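Local atomic coordinates of D-psicose 3-epimerase (Agrobacterium tumefaciens, PDB entry 2HK0), a protein that catalyses the metal-dependent epimerisation of ketohexoses at C3, interconverting D-fructose and D-psicose. Residues V237-H246 and D295-V306. Sequence-based numbering, arbitrary orientation.
Sequences VPGKGRMPWH and DARNALAFSRFV
The phenyl ring of F302 carries G239 over one face and turns its edge to the indole of W245. G239 CA sits 3.5 Å from the centroid of the F302 ring, a CH-pi contact over the ring centre, while V306 CG2 of the same helix lies toward the rim of the other face. F302 CZ comes within 3.4 Å of W245 CD1, and planes at 84° define a T-shaped stack with F302 as the edge. CG anti to the backbone N (chi1 173°) carries the F302 ring out to the loop. Toward the rim of the indole face that F302 meets lies P238 CB, and CB of selenomethionine M243 lies toward the rim of the opposite face. V306 CG1 packs 3.7 Å from W245 CB. Toward the start of 295-306, A299 CB lies 3.7 Å from V237 CB and 3.3 Å from P238 O, a buried carbonyl with no conventional hydrogen-bond partner, met also by a CA-H...O contact from A299 CA. One turn earlier, K240 NZ makes a salt bridge to D295 OD1 at 2.9 Å, 56° out of the carboxylate plane; K291 is a second cationic partner. In the second shell, E232 OE2 accepts from G239 N and W245 NE1. G239, third in the type II turn V237-K240, has the positive phi suited to that position, and lacking a side chain its CA lies directly on F302. The contact joins the loop after strand 225-230 to the final helix 289-307 of the xylose isomerase-like TIM barrel.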
ATOM      1  N   VAL A 237       9.882  15.306   4.456  1.00 13.65           N
ATOM      2  CA  VAL A 237      10.928  14.741   3.630  1.00 15.18           C
ATOM      3  C   VAL A 237      10.604  13.293   3.295  1.00 16.14           C
ATOM      4  O   VAL A 237       9.950  12.588   4.062  1.00 15.02           O
ATOM      5  CB  VAL A 237      12.300  14.796   4.332  1.00 17.97           C
ATOM      6  CG1 VAL A 237      12.618  16.231   4.756  1.00 18.29           C
ATOM      7  CG2 VAL A 237      12.303  13.876   5.526  1.00 15.84           C
ATOM      8  N   PRO A 238      11.043  12.840   2.118  1.00 15.64           N
ATOM      9  CA  PRO A 238      10.800  11.468   1.675  1.00 15.87           C
ATOM     10  C   PRO A 238      11.271  10.434   2.700  1.00 17.67           C
ATOM     11  O   PRO A 238      12.371  10.534   3.246  1.00 16.71           O
ATOM     12  CB  PRO A 238      11.584  11.389   0.377  1.00 14.72           C
ATOM     13  CG  PRO A 238      11.455  12.809  -0.169  1.00 17.22           C
ATOM     14  CD  PRO A 238      11.733  13.625   1.079  1.00 14.35           C
ATOM     15  N   GLY A 239      10.424   9.446   2.960  1.00 19.88           N
ATOM     16  CA  GLY A 239      10.770   8.410   3.914  1.00 19.31           C
ATOM     17  C   GLY A 239      10.048   8.552   5.247  1.00 20.24           C
ATOM     18  O   GLY A 239       9.999   7.591   6.032  1.00 19.20           O
ATOM     19  N   LYS A 240       9.499   9.736   5.522  1.00 18.41           N
ATOM     20  CA  LYS A 240       8.782   9.966   6.780  1.00 18.79           C
ATOM     21  C   LYS A 240       7.336   9.460   6.687  1.00 21.07           C
ATOM     22  O   LYS A 240       6.660   9.286   7.712  1.00 16.97           O
ATOM     23  CB  LYS A 240       8.724  11.467   7.093  1.00 22.38           C
ATOM     24  CG  LYS A 240      10.065  12.151   7.373  1.00 22.81           C
ATOM     25  CD  LYS A 240      10.518  11.883   8.803  1.00 23.36           C
ATOM     26  CE  LYS A 240      11.628  12.848   9.233  1.00 22.83           C
ATOM     27  NZ  LYS A 240      12.033  12.543  10.636  1.00 20.99           N
ATOM     28  N   GLY A 241       6.865   9.219   5.461  1.00 18.01           N
ATOM     29  CA  GLY A 241       5.479   8.832   5.299  1.00 18.60           C
ATOM     30  C   GLY A 241       5.087   7.611   4.502  1.00 18.10           C
ATOM     31  O   GLY A 241       5.889   6.721   4.252  1.00 19.24           O
ATOM     32  N   ARG A 242       3.831   7.611   4.071  1.00 18.26           N
ATOM     33  CA  ARG A 242       3.227   6.500   3.345  1.00 20.66           C
ATOM     34  C   ARG A 242       3.268   6.503   1.815  1.00 19.60           C
ATOM     35  O   ARG A 242       2.634   5.669   1.183  1.00 18.51           O
ATOM     36  CB  ARG A 242       1.772   6.356   3.798  1.00 21.54           C
ATOM     37  CG  ARG A 242       0.924   7.580   3.481  1.00 22.45           C
ATOM     38  CD  ARG A 242      -0.498   7.410   3.963  1.00 25.38           C
ATOM     39  NE  ARG A 242      -1.112   8.720   4.113  1.00 28.04           N
ATOM     40  CZ  ARG A 242      -1.646   9.424   3.121  1.00 27.08           C
ATOM     41  NH1 ARG A 242      -1.669   8.938   1.885  1.00 24.49           N
ATOM     42  NH2 ARG A 242      -2.115  10.643   3.372  1.00 26.88           N
HETATM   43  N   MSE A 243       3.995   7.436   1.218  1.00 19.99           N
HETATM   44  CA  MSE A 243       4.117   7.484  -0.241  1.00 21.14           C
HETATM   45  C   MSE A 243       4.596   6.079  -0.708  1.00 20.83           C
HETATM   46  O   MSE A 243       5.409   5.434  -0.039  1.00 19.75           O
HETATM   47  CB  MSE A 243       5.143   8.561  -0.589  1.00 24.69           C
HETATM   48  CG  MSE A 243       5.084   9.144  -1.984  1.00 32.57           C
HETATM   49 SE   MSE A 243       3.394  10.017  -2.399  1.00 38.25          SE
HETATM   50  CE  MSE A 243       3.535  11.710  -1.477  1.00 36.13           C
ATOM     51  N   PRO A 244       4.090   5.576  -1.846  1.00 20.12           N
ATOM     52  CA  PRO A 244       4.540   4.245  -2.296  1.00 20.15           C
ATOM     53  C   PRO A 244       5.924   4.327  -2.971  1.00 18.86           C
ATOM     54  O   PRO A 244       6.069   4.104  -4.173  1.00 17.09           O
ATOM     55  CB  PRO A 244       3.455   3.810  -3.280  1.00 20.88           C
ATOM     56  CG  PRO A 244       2.386   4.891  -3.209  1.00 24.28           C
ATOM     57  CD  PRO A 244       3.074   6.125  -2.754  1.00 23.17           C
ATOM     58  N   TRP A 245       6.937   4.629  -2.174  1.00 17.12           N
ATOM     59  CA  TRP A 245       8.287   4.787  -2.681  1.00 16.94           C
ATOM     60  C   TRP A 245       8.811   3.637  -3.533  1.00 16.77           C
ATOM     61  O   TRP A 245       9.444   3.870  -4.557  1.00 16.69           O
ATOM     62  CB  TRP A 245       9.228   5.089  -1.512  1.00 16.69           C
ATOM     63  CG  TRP A 245       8.869   6.391  -0.830  1.00 12.49           C
ATOM     64  CD1 TRP A 245       8.428   6.555   0.455  1.00 14.66           C
ATOM     65  CD2 TRP A 245       8.864   7.690  -1.426  1.00 14.44           C
ATOM     66  NE1 TRP A 245       8.144   7.889   0.696  1.00 12.98           N
ATOM     67  CE2 TRP A 245       8.399   8.604  -0.442  1.00 15.32           C
ATOM     68  CE3 TRP A 245       9.205   8.180  -2.703  1.00 16.23           C
ATOM     69  CZ2 TRP A 245       8.261   9.982  -0.699  1.00 12.93           C
ATOM     70  CZ3 TRP A 245       9.072   9.534  -2.954  1.00 16.40           C
ATOM     71  CH2 TRP A 245       8.600  10.424  -1.953  1.00 13.74           C
ATOM     72  N   HIS A 246       8.532   2.404  -3.129  1.00 15.18           N
ATOM     73  CA  HIS A 246       8.993   1.255  -3.889  1.00 15.56           C
ATOM     74  C   HIS A 246       8.383   1.232  -5.300  1.00 14.37           C
ATOM     75  O   HIS A 246       9.080   0.992  -6.287  1.00 16.36           O
ATOM     76  CB  HIS A 246       8.671  -0.031  -3.126  1.00 15.14           C
ATOM     77  CG  HIS A 246       9.115  -1.277  -3.836  1.00 19.20           C
ATOM     78  ND1 HIS A 246       8.243  -2.092  -4.518  1.00 16.98           N
ATOM     79  CD2 HIS A 246      10.340  -1.834  -3.983  1.00 19.59           C
ATOM     80  CE1 HIS A 246       8.908  -3.099  -5.055  1.00 19.99           C
ATOM     81  NE2 HIS A 246      10.184  -2.966  -4.747  1.00 18.47           N
ATOM     82  N   ASP A 295      17.302  15.108   9.037  1.00 21.73           N
ATOM     83  CA  ASP A 295      16.162  14.590   8.275  1.00 21.28           C
ATOM     84  C   ASP A 295      16.509  14.625   6.775  1.00 19.20           C
ATOM     85  O   ASP A 295      16.261  13.668   6.050  1.00 20.33           O
ATOM     86  CB  ASP A 295      14.908  15.435   8.518  1.00 20.05           C
ATOM     87  CG  ASP A 295      14.242  15.134   9.846  1.00 23.47           C
ATOM     88  OD1 ASP A 295      14.502  14.064  10.425  1.00 25.32           O
ATOM     89  OD2 ASP A 295      13.432  15.961  10.304  1.00 24.84           O
ATOM     90  N   ALA A 296      17.087  15.734   6.318  1.00 19.18           N
ATOM     91  CA  ALA A 296      17.466  15.870   4.909  1.00 19.13           C
ATOM     92  C   ALA A 296      18.465  14.776   4.529  1.00 19.10           C
ATOM     93  O   ALA A 296      18.311  14.087   3.519  1.00 16.71           O
ATOM     94  CB  ALA A 296      18.075  17.252   4.652  1.00 18.56           C
ATOM     95  N   ARG A 297      19.487  14.612   5.360  1.00 19.82           N
ATOM     96  CA  ARG A 297      20.516  13.608   5.118  1.00 20.75           C
ATOM     97  C   ARG A 297      19.925  12.189   5.107  1.00 20.54           C
ATOM     98  O   ARG A 297      20.301  11.353   4.266  1.00 18.77           O
ATOM     99  CB  ARG A 297      21.597  13.729   6.200  1.00 25.19           C
ATOM    100  CG  ARG A 297      22.990  13.323   5.789  1.00 32.69           C
ATOM    101  CD  ARG A 297      23.997  14.174   6.580  1.00 36.25           C
ATOM    102  NE  ARG A 297      23.533  14.366   7.949  1.00 38.94           N
ATOM    103  CZ  ARG A 297      23.898  15.361   8.755  1.00 39.69           C
ATOM    104  NH1 ARG A 297      24.761  16.287   8.355  1.00 40.43           N
ATOM    105  NH2 ARG A 297      23.357  15.449   9.963  1.00 40.27           N
ATOM    106  N   ASN A 298      18.992  11.913   6.017  1.00 18.83           N
ATOM    107  CA  ASN A 298      18.404  10.575   6.056  1.00 18.42           C
ATOM    108  C   ASN A 298      17.466  10.362   4.861  1.00 17.51           C
ATOM    109  O   ASN A 298      17.412   9.263   4.299  1.00 19.00           O
ATOM    110  CB  ASN A 298      17.658  10.332   7.391  1.00 18.27           C
ATOM    111  CG  ASN A 298      18.610  10.286   8.597  1.00 24.68           C
ATOM    112  OD1 ASN A 298      19.773   9.902   8.461  1.00 24.38           O
ATOM    113  ND2 ASN A 298      18.115  10.672   9.771  1.00 21.79           N
ATOM    114  N   ALA A 299      16.737  11.408   4.470  1.00 14.93           N
ATOM    115  CA  ALA A 299      15.825  11.294   3.333  1.00 14.20           C
ATOM    116  C   ALA A 299      16.630  11.050   2.059  1.00 13.11           C
ATOM    117  O   ALA A 299      16.179  10.318   1.175  1.00 13.77           O
ATOM    118  CB  ALA A 299      14.967  12.553   3.187  1.00 12.01           C
ATOM    119  N   LEU A 300      17.819  11.649   1.985  1.00 13.77           N
ATOM    120  CA  LEU A 300      18.724  11.498   0.839  1.00 13.24           C
ATOM    121  C   LEU A 300      19.139  10.039   0.720  1.00 14.72           C
ATOM    122  O   LEU A 300      19.057   9.445  -0.359  1.00 14.22           O
ATOM    123  CB  LEU A 300      20.007  12.328   1.029  1.00 13.22           C
ATOM    124  CG  LEU A 300      20.729  12.979  -0.163  1.00 18.45           C
ATOM    125  CD1 LEU A 300      22.216  13.214   0.201  1.00 14.89           C
ATOM    126  CD2 LEU A 300      20.581  12.173  -1.442  1.00 13.27           C
ATOM    127  N   ALA A 301      19.625   9.477   1.830  1.00 15.87           N
ATOM    128  CA  ALA A 301      20.052   8.069   1.860  1.00 16.60           C
ATOM    129  C   ALA A 301      18.878   7.147   1.514  1.00 16.45           C
ATOM    130  O   ALA A 301      19.024   6.188   0.753  1.00 17.15           O
ATOM    131  CB  ALA A 301      20.612   7.709   3.260  1.00 17.33           C
ATOM    132  N   PHE A 302      17.720   7.441   2.093  1.00 15.38           N
ATOM    133  CA  PHE A 302      16.503   6.672   1.843  1.00 15.07           C
ATOM    134  C   PHE A 302      16.203   6.727   0.343  1.00 16.38           C
ATOM    135  O   PHE A 302      15.941   5.709  -0.294  1.00 17.77           O
ATOM    136  CB  PHE A 302      15.338   7.297   2.639  1.00 13.44           C
ATOM    137  CG  PHE A 302      13.985   6.708   2.333  1.00 14.44           C
ATOM    138  CD1 PHE A 302      13.487   5.635   3.072  1.00 15.61           C
ATOM    139  CD2 PHE A 302      13.204   7.225   1.303  1.00 14.56           C
ATOM    140  CE1 PHE A 302      12.229   5.092   2.787  1.00 15.90           C
ATOM    141  CE2 PHE A 302      11.957   6.696   1.010  1.00 13.78           C
ATOM    142  CZ  PHE A 302      11.463   5.625   1.754  1.00 15.79           C
ATOM    143  N   SER A 303      16.251   7.923  -0.229  1.00 16.98           N
ATOM    144  CA  SER A 303      15.928   8.081  -1.645  1.00 16.27           C
ATOM    145  C   SER A 303      16.882   7.365  -2.573  1.00 16.38           C
ATOM    146  O   SER A 303      16.468   6.786  -3.567  1.00 15.42           O
ATOM    147  CB  SER A 303      15.849   9.559  -2.009  1.00 16.14           C
ATOM    148  OG  SER A 303      14.811  10.177  -1.276  1.00 15.26           O
ATOM    149  N   ARG A 304      18.165   7.397  -2.255  1.00 16.79           N
ATOM    150  CA  ARG A 304      19.126   6.718  -3.110  1.00 17.95           C
ATOM    151  C   ARG A 304      18.933   5.204  -3.042  1.00 18.73           C
ATOM    152  O   ARG A 304      19.043   4.514  -4.061  1.00 15.97           O
ATOM    153  CB  ARG A 304      20.550   7.085  -2.692  1.00 16.07           C
ATOM    154  CG  ARG A 304      20.944   8.474  -3.139  1.00 19.14           C
ATOM    155  CD  ARG A 304      22.319   8.903  -2.628  1.00 22.17           C
ATOM    156  NE  ARG A 304      22.783  10.085  -3.351  1.00 23.15           N
ATOM    157  CZ  ARG A 304      23.625  10.990  -2.866  1.00 25.33           C
ATOM    158  NH1 ARG A 304      24.109  10.864  -1.635  1.00 27.63           N
ATOM    159  NH2 ARG A 304      23.987  12.031  -3.616  1.00 24.79           N
ATOM    160  N   PHE A 305      18.619   4.703  -1.847  1.00 18.60           N
ATOM    161  CA  PHE A 305      18.450   3.261  -1.620  1.00 19.19           C
ATOM    162  C   PHE A 305      17.158   2.683  -2.210  1.00 19.85           C
ATOM    163  O   PHE A 305      17.172   1.612  -2.805  1.00 20.23           O
ATOM    164  CB  PHE A 305      18.534   2.966  -0.103  1.00 20.67           C
ATOM    165  CG  PHE A 305      18.515   1.485   0.252  1.00 21.38           C
ATOM    166  CD1 PHE A 305      19.375   0.587  -0.376  1.00 21.22           C
ATOM    167  CD2 PHE A 305      17.644   1.002   1.235  1.00 21.77           C
ATOM    168  CE1 PHE A 305      19.373  -0.778  -0.027  1.00 24.88           C
ATOM    169  CE2 PHE A 305      17.631  -0.360   1.595  1.00 23.17           C
ATOM    170  CZ  PHE A 305      18.491  -1.248   0.971  1.00 21.70           C
ATOM    171  N   VAL A 306      16.050   3.399  -2.064  1.00 19.41           N
ATOM    172  CA  VAL A 306      14.768   2.940  -2.570  1.00 19.11           C
ATOM    173  C   VAL A 306      14.497   3.390  -4.015  1.00 21.53           C
ATOM    174  O   VAL A 306      13.863   2.677  -4.786  1.00 19.45           O
ATOM    175  CB  VAL A 306      13.624   3.457  -1.648  1.00 19.18           C
ATOM    176  CG1 VAL A 306      12.245   3.111  -2.215  1.00 14.85           C
ATOM    177  CG2 VAL A 306      13.792   2.865  -0.273  1.00 18.88           C
TER
HETATM  178  O   HOH W   1      11.837   0.297  -5.950  1.00 35.03           O